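Local coordinates for beta-lactamase II (Erythrobacter litoralis, PDB 6V72), which probably hydrolyses beta-lactam antibiotics to substituted beta-amino acids as a zinc-dependent class B beta-lactamase, at residues 135-147 with 157-170. Numbering follows the deposited sequence.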
# COMPACT_ATOMS: atom_id res chain seq x y z
N ASN A 135 3.93 4.58 -30.15
CA ASN A 135 5.07 3.78 -30.56
C ASN A 135 5.44 2.79 -29.47
O ASN A 135 5.55 3.16 -28.30
CB ASN A 135 6.25 4.69 -30.86
CG ASN A 135 5.94 5.69 -31.94
OD1 ASN A 135 5.85 5.32 -33.12
ND2 ASN A 135 5.77 6.95 -31.56
N ALA A 136 5.66 1.55 -29.87
CA ALA A 136 6.07 0.49 -28.95
C ALA A 136 7.59 0.33 -28.97
O ALA A 136 8.18 0.10 -30.04
CB ALA A 136 5.42 -0.83 -29.36
N ILE A 137 8.20 0.41 -27.79
CA ILE A 137 9.65 0.23 -27.68
C ILE A 137 10.03 -1.20 -28.03
O ILE A 137 9.39 -2.16 -27.60
CB ILE A 137 10.11 0.57 -26.25
CG1 ILE A 137 9.78 2.02 -25.89
CG2 ILE A 137 11.60 0.27 -26.05
CD1 ILE A 137 9.82 2.28 -24.34
N THR A 138 11.11 -1.35 -28.80
CA THR A 138 11.73 -2.65 -28.99
C THR A 138 12.79 -2.84 -27.91
O THR A 138 13.78 -2.10 -27.86
CB THR A 138 12.36 -2.78 -30.38
OG1 THR A 138 13.34 -1.75 -30.56
CG2 THR A 138 11.29 -2.65 -31.43
N PHE A 139 12.59 -3.86 -27.05
CA PHE A 139 13.54 -4.19 -26.00
C PHE A 139 14.27 -5.47 -26.36
O PHE A 139 13.66 -6.43 -26.84
CB PHE A 139 12.85 -4.39 -24.65
CG PHE A 139 12.47 -3.10 -23.95
CD1 PHE A 139 13.46 -2.26 -23.47
CD2 PHE A 139 11.14 -2.74 -23.79
CE1 PHE A 139 13.14 -1.08 -22.83
CE2 PHE A 139 10.80 -1.55 -23.13
CZ PHE A 139 11.81 -0.71 -22.65
N ASP A 140 15.59 -5.47 -26.16
CA ASP A 140 16.30 -6.72 -26.35
C ASP A 140 16.14 -7.61 -25.12
O ASP A 140 15.54 -7.24 -24.12
CB ASP A 140 17.78 -6.48 -26.76
CG ASP A 140 18.70 -6.03 -25.62
OD1 ASP A 140 18.41 -6.23 -24.43
OD2 ASP A 140 19.78 -5.48 -25.97
N ALA A 141 16.67 -8.83 -25.23
CA ALA A 141 16.43 -9.84 -24.21
C ALA A 141 17.13 -9.53 -22.91
O ALA A 141 16.79 -10.13 -21.88
CB ALA A 141 16.87 -11.20 -24.74
N ASN A 142 18.07 -8.58 -22.91
CA ASN A 142 18.73 -8.13 -21.69
C ASN A 142 18.03 -6.94 -21.06
O ASN A 142 18.46 -6.48 -19.99
CB ASN A 142 20.18 -7.79 -21.99
CG ASN A 142 20.98 -9.01 -22.36
OD1 ASN A 142 21.81 -8.96 -23.26
ND2 ASN A 142 20.73 -10.11 -21.67
N GLY A 143 16.96 -6.46 -21.68
CA GLY A 143 16.18 -5.37 -21.14
C GLY A 143 16.49 -4.01 -21.73
O GLY A 143 15.84 -3.03 -21.35
N TRP A 144 17.45 -3.91 -22.66
CA TRP A 144 17.85 -2.62 -23.21
C TRP A 144 17.07 -2.29 -24.47
O TRP A 144 16.87 -3.14 -25.33
CB TRP A 144 19.35 -2.60 -23.51
CG TRP A 144 20.16 -2.64 -22.27
CD1 TRP A 144 20.84 -3.71 -21.76
CD2 TRP A 144 20.35 -1.56 -21.34
NE1 TRP A 144 21.46 -3.36 -20.58
CE2 TRP A 144 21.17 -2.04 -20.30
CE3 TRP A 144 19.88 -0.24 -21.28
CZ2 TRP A 144 21.56 -1.25 -19.23
CZ3 TRP A 144 20.29 0.57 -20.20
CH2 TRP A 144 21.12 0.05 -19.19
N ALA A 145 16.66 -1.03 -24.59
CA ALA A 145 15.99 -0.61 -25.80
C ALA A 145 16.95 -0.63 -26.99
O ALA A 145 18.16 -0.44 -26.86
CB ALA A 145 15.40 0.80 -25.64
N THR A 146 16.38 -0.85 -28.16
CA THR A 146 17.14 -0.82 -29.40
C THR A 146 16.30 -0.11 -30.44
O THR A 146 15.21 0.40 -30.14
CB THR A 146 17.50 -2.23 -29.88
OG1 THR A 146 18.30 -2.16 -31.10
CG2 THR A 146 16.20 -3.05 -30.09
N GLY A 147 16.81 -0.05 -31.66
CA GLY A 147 15.98 0.47 -32.73
C GLY A 147 15.57 1.92 -32.55
O GLY A 147 16.31 2.75 -31.99
N ARG A 157 18.81 6.29 -21.80
CA ARG A 157 18.93 4.86 -22.05
C ARG A 157 17.75 4.18 -21.38
O ARG A 157 17.56 4.30 -20.17
CB ARG A 157 20.27 4.33 -21.54
CG ARG A 157 21.46 4.98 -22.23
CD ARG A 157 21.50 4.69 -23.72
NE ARG A 157 22.81 5.01 -24.27
CZ ARG A 157 23.05 5.98 -25.15
NH1 ARG A 157 24.29 6.20 -25.56
NH2 ARG A 157 22.07 6.72 -25.65
N LEU A 158 16.95 3.49 -22.17
CA LEU A 158 15.72 2.86 -21.68
C LEU A 158 15.97 1.41 -21.30
O LEU A 158 16.55 0.65 -22.08
CB LEU A 158 14.65 2.89 -22.77
CG LEU A 158 13.85 4.16 -22.99
CD1 LEU A 158 14.68 5.40 -22.95
CD2 LEU A 158 13.18 3.99 -24.34
N TYR A 159 15.50 1.02 -20.11
CA TYR A 159 15.78 -0.30 -19.56
C TYR A 159 14.51 -0.91 -18.97
O TYR A 159 13.87 -0.29 -18.11
CB TYR A 159 16.87 -0.22 -18.48
CG TYR A 159 17.24 -1.58 -17.94
CD1 TYR A 159 17.95 -2.49 -18.70
CD2 TYR A 159 16.85 -1.96 -16.65
CE1 TYR A 159 18.27 -3.74 -18.21
CE2 TYR A 159 17.16 -3.20 -16.15
CZ TYR A 159 17.87 -4.09 -16.92
OH TYR A 159 18.19 -5.34 -16.40
N TYR A 160 14.17 -2.11 -19.41
CA TYR A 160 13.04 -2.85 -18.84
C TYR A 160 13.60 -3.83 -17.83
O TYR A 160 14.30 -4.78 -18.22
CB TYR A 160 12.27 -3.60 -19.93
CG TYR A 160 11.21 -4.52 -19.36
CD1 TYR A 160 10.27 -4.04 -18.45
CD2 TYR A 160 11.18 -5.86 -19.69
CE1 TYR A 160 9.31 -4.86 -17.92
CE2 TYR A 160 10.21 -6.70 -19.15
CZ TYR A 160 9.28 -6.19 -18.26
OH TYR A 160 8.31 -7.02 -17.71
N PRO A 161 13.35 -3.64 -16.52
CA PRO A 161 13.98 -4.50 -15.51
C PRO A 161 13.21 -5.76 -15.20
O PRO A 161 13.73 -6.61 -14.47
CB PRO A 161 14.00 -3.59 -14.27
CG PRO A 161 12.68 -2.80 -14.40
CD PRO A 161 12.61 -2.51 -15.92
N GLY A 162 12.00 -5.92 -15.72
CA GLY A 162 11.10 -6.97 -15.29
C GLY A 162 9.93 -6.40 -14.51
O GLY A 162 9.89 -5.21 -14.18
N GLY A 163 9.00 -7.28 -14.18
CA GLY A 163 7.80 -6.86 -13.46
C GLY A 163 8.11 -6.40 -12.04
O GLY A 163 8.97 -6.96 -11.35
N ALA A 164 7.39 -5.39 -11.59
CA ALA A 164 7.58 -4.92 -10.22
C ALA A 164 6.32 -4.18 -9.80
O ALA A 164 5.32 -4.81 -9.46
CB ALA A 164 8.83 -4.05 -10.11
N HIS A 165 6.33 -2.84 -9.85
CA HIS A 165 5.13 -2.10 -9.49
C HIS A 165 3.99 -2.42 -10.45
O HIS A 165 2.81 -2.52 -10.04
CB HIS A 165 5.44 -0.60 -9.48
CG HIS A 165 4.24 0.27 -9.22
ND1 HIS A 165 3.83 0.59 -7.94
CD2 HIS A 165 3.40 0.90 -10.06
CE1 HIS A 165 2.76 1.37 -8.01
NE2 HIS A 165 2.48 1.58 -9.29
N THR A 166 4.32 -2.59 -11.72
CA THR A 166 3.44 -3.18 -12.73
C THR A 166 4.25 -4.19 -13.54
O THR A 166 5.47 -4.21 -13.48
CB THR A 166 2.85 -2.13 -13.67
OG1 THR A 166 3.91 -1.49 -14.39
CG2 THR A 166 2.07 -1.10 -12.89
N ARG A 167 3.54 -4.99 -14.34
CA ARG A 167 4.22 -5.99 -15.15
C ARG A 167 5.19 -5.35 -16.13
O ARG A 167 6.25 -5.91 -16.43
CB ARG A 167 3.20 -6.84 -15.92
CG ARG A 167 3.81 -8.04 -16.67
CD ARG A 167 2.82 -8.74 -17.60
NE ARG A 167 2.38 -7.82 -18.65
CZ ARG A 167 1.32 -8.01 -19.44
NH1 ARG A 167 0.59 -9.13 -19.34
NH2 ARG A 167 1.01 -7.07 -20.34
N ASP A 168 4.82 -4.19 -16.66
CA ASP A 168 5.55 -3.64 -17.80
C ASP A 168 6.25 -2.32 -17.46
O ASP A 168 6.62 -1.57 -18.37
CB ASP A 168 4.59 -3.48 -18.98
CG ASP A 168 3.85 -4.80 -19.33
OD1 ASP A 168 4.50 -5.87 -19.47
OD2 ASP A 168 2.60 -4.76 -19.44
N ASN A 169 6.46 -2.03 -16.17
CA ASN A 169 7.16 -0.79 -15.82
C ASN A 169 8.56 -0.74 -16.41
O ASN A 169 9.26 -1.76 -16.47
CB ASN A 169 7.19 -0.59 -14.29
CG ASN A 169 7.70 -1.79 -13.48
OD1 ASN A 169 8.45 -2.64 -13.97
ND2 ASN A 169 7.32 -1.81 -12.22
N ILE A 170 8.98 0.44 -16.88
CA ILE A 170 10.33 0.62 -17.40
C ILE A 170 11.04 1.75 -16.66
O ILE A 170 10.45 2.48 -15.87
CB ILE A 170 10.35 0.86 -18.92
CG1 ILE A 170 9.64 2.18 -19.28
CG2 ILE A 170 9.72 -0.33 -19.67
CD1 ILE A 170 9.79 2.56 -20.78
O HOH W 1 20.14 -6.75 -17.81
O HOH W 2 16.81 -8.23 -17.75
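Tyr159 turns the edge of its ring toward the face of the Trp144 indole: CD1 stands 3.6 Å from Trp144 CE2, and the planes meet at 52°, edge-to-face. A chi1 of -177°, with CG anti to the backbone N, carries the Tyr159 ring past Gly143 O to Asn142 O, which a water links to Tyr159 OH. The type I turn 140-143 is pinned by Asp140 OD1, which accepts from Asn142 N and Trp144 N on opposite faces of the carboxylate plane, the first bond making an Asx turn. Two backbone bonds flank the Trp144-Tyr159 bridge: Tyr160 N to Gly143 O (2.7 Å, 169° at the hydrogen, on a carbonyl lone pair) and Ala145 N to Leu158 O (3.0 Å). Next to them the Phe139 ring is sandwiched, Tyr160 CB lying 3.8 Å from its centroid over one face and Ile137 CG2 covering the other. Ile170 CG2 comes within 3.7 Å of Phe139 CZ, while Ile137 and Ile170 meet tip to tip through their CD1 atoms (3.6 Å). This single bridge, just before strand 145-146, brings the larger sheet's edge against edge strand 157-159 of the smaller in the metallo-beta-lactamase αβ/βα fold; the following loop carries His165, a zinc ligand of this enzyme, although no zinc is bound here.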